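Local coordinates for putative exported protein (Bordetella pertussis Tohama I, PDB 2PFZ) that binds pyroglutamic acid and probably delivers it, as a periplasmic solute receptor, to a tripartite ATP-independent (TRAP) transporter, at residues 118-123 with 245-250. Sequence-based numbering, arbitrary orientation.
Sequences AWPPQG and EKNSWY. With PCA (pyroglutamic acid), chain B.
In this DctP-family receptor, a periplasmic binding protein of the TRAP type, the connection that passes from strand 111-118 of one sheet to strand 123-126 of another is backed by the long helix 222-256, where Pro-120 and Pro-121 meet Asn-247. Binding proteins can line a pocket with one side of a segment and pack its other side against a helix, and this loop does both: Trp-119 faces the ligand while the prolines face the helix. With CG anti to the backbone N (chi1 -179°), Asn-247 reaches out from the helix toward the two prolines. The two ends of its amide fall on different rings: ND2 comes within 3.4 Å of Pro-120 CB, while OD1 lies 3.7 Å from Pro-121 CD. Between these two segments there is no direct hydrogen bond; 116 Å² is buried, by van der Waals packing of the amide on the prolines and through one water. Tyr-88 of helix 88-107 touches all three residues and extends the packing around them. On the ligand side, the Trp-119 indole lies against pyroglutamic acid, whose CD sits 3.3 Å above the ring plane and is displaced toward the rim. The six-membered ring makes the closer approaches, CE3 lying 3.2 Å from the ligand OE and CZ3 3.3 Å from its N. A hydrogen bond from NE1 to Asn-208 OD1 probably helps fix the rotation of this indole, while Arg-142, Ser-181, Ser-182 and Thr-185 hydrogen-bond the ligand. Back at the helix, the polar end of Asn-247 is linked to the loop through a single water, which donates to Pro-121 O at 2.9 Å and accepts a weak hydrogen bond from Asn-247 ND2, also at 2.9 Å.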
ATOM      1  N   ALA A 118      -0.895  -5.051   4.617  1.00 13.36           N
ATOM      2  CA  ALA A 118      -1.677  -4.866   3.400  1.00 12.46           C
ATOM      3  C   ALA A 118      -2.788  -3.855   3.610  1.00 13.06           C
ATOM      4  O   ALA A 118      -3.487  -3.899   4.614  1.00 13.56           O
ATOM      5  CB  ALA A 118      -2.286  -6.200   2.952  1.00 11.80           C
ATOM      6  N   TRP A 119      -2.933  -2.954   2.643  1.00 13.89           N
ATOM      7  CA  TRP A 119      -4.148  -2.159   2.473  1.00 14.69           C
ATOM      8  C   TRP A 119      -5.270  -3.135   2.080  1.00 14.75           C
ATOM      9  O   TRP A 119      -4.995  -4.245   1.621  1.00 14.82           O
ATOM     10  CB  TRP A 119      -3.961  -1.168   1.316  1.00 15.12           C
ATOM     11  CG  TRP A 119      -3.125   0.057   1.614  1.00 14.99           C
ATOM     12  CD1 TRP A 119      -1.775   0.184   1.476  1.00 14.64           C
ATOM     13  CD2 TRP A 119      -3.612   1.322   2.032  1.00 14.78           C
ATOM     14  NE1 TRP A 119      -1.376   1.465   1.786  1.00 15.22           N
ATOM     15  CE2 TRP A 119      -2.489   2.185   2.156  1.00 15.35           C
ATOM     16  CE3 TRP A 119      -4.880   1.811   2.351  1.00 15.26           C
ATOM     17  CZ2 TRP A 119      -2.612   3.511   2.551  1.00 15.27           C
ATOM     18  CZ3 TRP A 119      -5.000   3.130   2.753  1.00 14.16           C
ATOM     19  CH2 TRP A 119      -3.872   3.970   2.838  1.00 15.70           C
ATOM     20  N   PRO A 120      -6.542  -2.727   2.255  1.00 14.79           N
ATOM     21  CA  PRO A 120      -7.666  -3.575   1.811  1.00 15.03           C
ATOM     22  C   PRO A 120      -7.729  -3.804   0.285  1.00 15.14           C
ATOM     23  O   PRO A 120      -7.049  -3.118  -0.495  1.00 14.74           O
ATOM     24  CB  PRO A 120      -8.885  -2.824   2.332  1.00 15.00           C
ATOM     25  CG  PRO A 120      -8.294  -1.960   3.516  1.00 14.78           C
ATOM     26  CD  PRO A 120      -7.015  -1.518   2.950  1.00 14.63           C
ATOM     27  N   PRO A 121      -8.506  -4.818  -0.144  1.00 14.91           N
ATOM     28  CA  PRO A 121      -8.554  -5.164  -1.567  1.00 14.77           C
ATOM     29  C   PRO A 121      -9.013  -4.014  -2.446  1.00 14.48           C
ATOM     30  O   PRO A 121      -9.940  -3.281  -2.085  1.00 15.76           O
ATOM     31  CB  PRO A 121      -9.551  -6.320  -1.599  1.00 13.87           C
ATOM     32  CG  PRO A 121      -9.423  -6.940  -0.223  1.00 14.49           C
ATOM     33  CD  PRO A 121      -9.346  -5.737   0.661  1.00 14.84           C
ATOM     34  N   GLN A 122      -8.329  -3.841  -3.560  1.00 14.38           N
ATOM     35  CA  GLN A 122      -8.484  -2.624  -4.355  1.00 14.60           C
ATOM     36  C   GLN A 122      -9.617  -2.702  -5.339  1.00 15.70           C
ATOM     37  O   GLN A 122      -9.672  -3.631  -6.150  1.00 15.33           O
ATOM     38  CB  GLN A 122      -7.204  -2.322  -5.107  1.00 15.11           C
ATOM     39  CG  GLN A 122      -5.988  -2.259  -4.159  1.00 14.96           C
ATOM     40  CD  GLN A 122      -5.843  -0.956  -3.392  1.00 15.35           C
ATOM     41  OE1 GLN A 122      -5.990  -0.916  -2.161  1.00 17.96           O
ATOM     42  NE2 GLN A 122      -5.507   0.091  -4.088  1.00 12.01           N
ATOM     43  N   GLY A 123     -10.478  -1.680  -5.304  1.00 16.43           N
ATOM     44  CA  GLY A 123     -11.610  -1.612  -6.224  1.00 16.50           C
ATOM     45  C   GLY A 123     -11.538  -0.349  -7.042  1.00 17.31           C
ATOM     46  O   GLY A 123     -10.605   0.437  -6.896  1.00 17.43           O
ATOM     47  N   GLU A 245     -10.514  -6.481   9.239  1.00 18.00           N
ATOM     48  CA  GLU A 245     -11.706  -6.208  10.061  1.00 20.22           C
ATOM     49  C   GLU A 245     -12.468  -4.961   9.632  1.00 20.75           C
ATOM     50  O   GLU A 245     -13.715  -4.968   9.569  1.00 21.56           O
ATOM     51  CB  GLU A 245     -11.330  -6.192  11.552  1.00 20.06           C
ATOM     52  CG  GLU A 245     -11.054  -7.619  12.096  1.00 20.01           C
ATOM     53  CD  GLU A 245     -10.676  -7.647  13.557  1.00 21.36           C
ATOM     54  OE1 GLU A 245     -10.784  -6.596  14.245  1.00 24.09           O
ATOM     55  OE2 GLU A 245     -10.268  -8.727  14.025  1.00 22.06           O
ATOM     56  N   LYS A 246     -11.742  -3.896   9.304  1.00 20.89           N
ATOM     57  CA  LYS A 246     -12.395  -2.622   8.959  1.00 21.28           C
ATOM     58  C   LYS A 246     -12.881  -2.544   7.513  1.00 21.14           C
ATOM     59  O   LYS A 246     -13.702  -1.674   7.161  1.00 21.01           O
ATOM     60  CB  LYS A 246     -11.484  -1.438   9.309  1.00 22.24           C
ATOM     61  CG  LYS A 246     -11.365  -1.216  10.803  1.00 24.33           C
ATOM     62  CD  LYS A 246     -10.478  -0.025  11.128  1.00 28.53           C
ATOM     63  CE  LYS A 246      -9.942  -0.127  12.552  1.00 31.88           C
ATOM     64  NZ  LYS A 246     -11.001  -0.209  13.606  1.00 33.05           N
ATOM     65  N   ASN A 247     -12.397  -3.463   6.676  1.00 20.14           N
ATOM     66  CA  ASN A 247     -12.737  -3.444   5.254  1.00 20.25           C
ATOM     67  C   ASN A 247     -14.264  -3.493   5.061  1.00 20.72           C
ATOM     68  O   ASN A 247     -14.828  -2.690   4.289  1.00 21.86           O
ATOM     69  CB  ASN A 247     -11.994  -4.574   4.513  1.00 19.48           C
ATOM     70  CG  ASN A 247     -12.286  -4.616   3.006  1.00 19.56           C
ATOM     71  OD1 ASN A 247     -12.540  -5.696   2.451  1.00 19.87           O
ATOM     72  ND2 ASN A 247     -12.254  -3.464   2.349  1.00 15.82           N
ATOM     73  N   SER A 248     -14.939  -4.404   5.766  1.00 20.26           N
ATOM     74  CA  SER A 248     -16.404  -4.463   5.662  1.00 21.20           C
ATOM     75  C   SER A 248     -17.030  -3.206   6.246  1.00 21.18           C
ATOM     76  O   SER A 248     -17.996  -2.712   5.705  1.00 21.43           O
ATOM     77  CB  SER A 248     -16.991  -5.705   6.330  1.00 20.64           C
ATOM     78  OG  SER A 248     -16.521  -5.802   7.657  1.00 23.39           O
ATOM     79  N   TRP A 249     -16.464  -2.674   7.332  1.00 22.19           N
ATOM     80  CA  TRP A 249     -16.989  -1.437   7.930  1.00 22.75           C
ATOM     81  C   TRP A 249     -16.926  -0.283   6.936  1.00 22.77           C
ATOM     82  O   TRP A 249     -17.881   0.485   6.819  1.00 22.87           O
ATOM     83  CB  TRP A 249     -16.261  -1.105   9.249  1.00 23.89           C
ATOM     84  CG  TRP A 249     -16.880   0.039  10.021  1.00 24.65           C
ATOM     85  CD1 TRP A 249     -17.814  -0.042  11.011  1.00 27.45           C
ATOM     86  CD2 TRP A 249     -16.585   1.427   9.859  1.00 24.79           C
ATOM     87  NE1 TRP A 249     -18.130   1.222  11.477  1.00 26.18           N
ATOM     88  CE2 TRP A 249     -17.390   2.140  10.780  1.00 26.02           C
ATOM     89  CE3 TRP A 249     -15.729   2.145   9.006  1.00 26.61           C
ATOM     90  CZ2 TRP A 249     -17.361   3.537  10.876  1.00 25.17           C
ATOM     91  CZ3 TRP A 249     -15.691   3.539   9.108  1.00 24.81           C
ATOM     92  CH2 TRP A 249     -16.515   4.219  10.036  1.00 24.86           C
ATOM     93  N   TYR A 250     -15.831  -0.173   6.180  1.00 22.46           N
ATOM     94  CA  TYR A 250     -15.705   0.955   5.263  1.00 22.38           C
ATOM     95  C   TYR A 250     -16.700   0.825   4.132  1.00 22.53           C
ATOM     96  O   TYR A 250     -17.322   1.813   3.760  1.00 21.96           O
ATOM     97  CB  TYR A 250     -14.284   1.145   4.717  1.00 22.54           C
ATOM     98  CG  TYR A 250     -13.310   1.725   5.718  1.00 22.93           C
ATOM     99  CD1 TYR A 250     -13.436   3.059   6.180  1.00 21.62           C
ATOM    100  CD2 TYR A 250     -12.254   0.954   6.201  1.00 23.42           C
ATOM    101  CE1 TYR A 250     -12.538   3.579   7.115  1.00 21.87           C
ATOM    102  CE2 TYR A 250     -11.350   1.472   7.115  1.00 22.94           C
ATOM    103  CZ  TYR A 250     -11.496   2.773   7.567  1.00 21.94           C
ATOM    104  OH  TYR A 250     -10.598   3.243   8.493  1.00 23.75           O
TER
HETATM  105  N   PCA B   1      -4.959   3.736  -0.513  1.00 15.94           N
HETATM  106  CA  PCA B   1      -3.664   4.361  -0.846  1.00 16.87           C
HETATM  107  CB  PCA B   1      -2.712   3.344  -1.478  1.00 16.52           C
HETATM  108  CG  PCA B   1      -3.485   2.042  -1.570  1.00 15.73           C
HETATM  109  CD  PCA B   1      -4.798   2.358  -0.916  1.00 15.83           C
HETATM  110  OE  PCA B   1      -5.669   1.503  -0.695  1.00 15.77           O
HETATM  111  C   PCA B   1      -3.948   5.424  -1.882  1.00 17.64           C
HETATM  112  O   PCA B   1      -3.137   6.327  -2.128  1.00 17.85           O
HETATM  113  OXT PCA B   1      -5.026   5.377  -2.496  1.00 17.91           O
HETATM  114  O   HOH W   1     -11.440  -1.964   0.060  1.00 21.62           O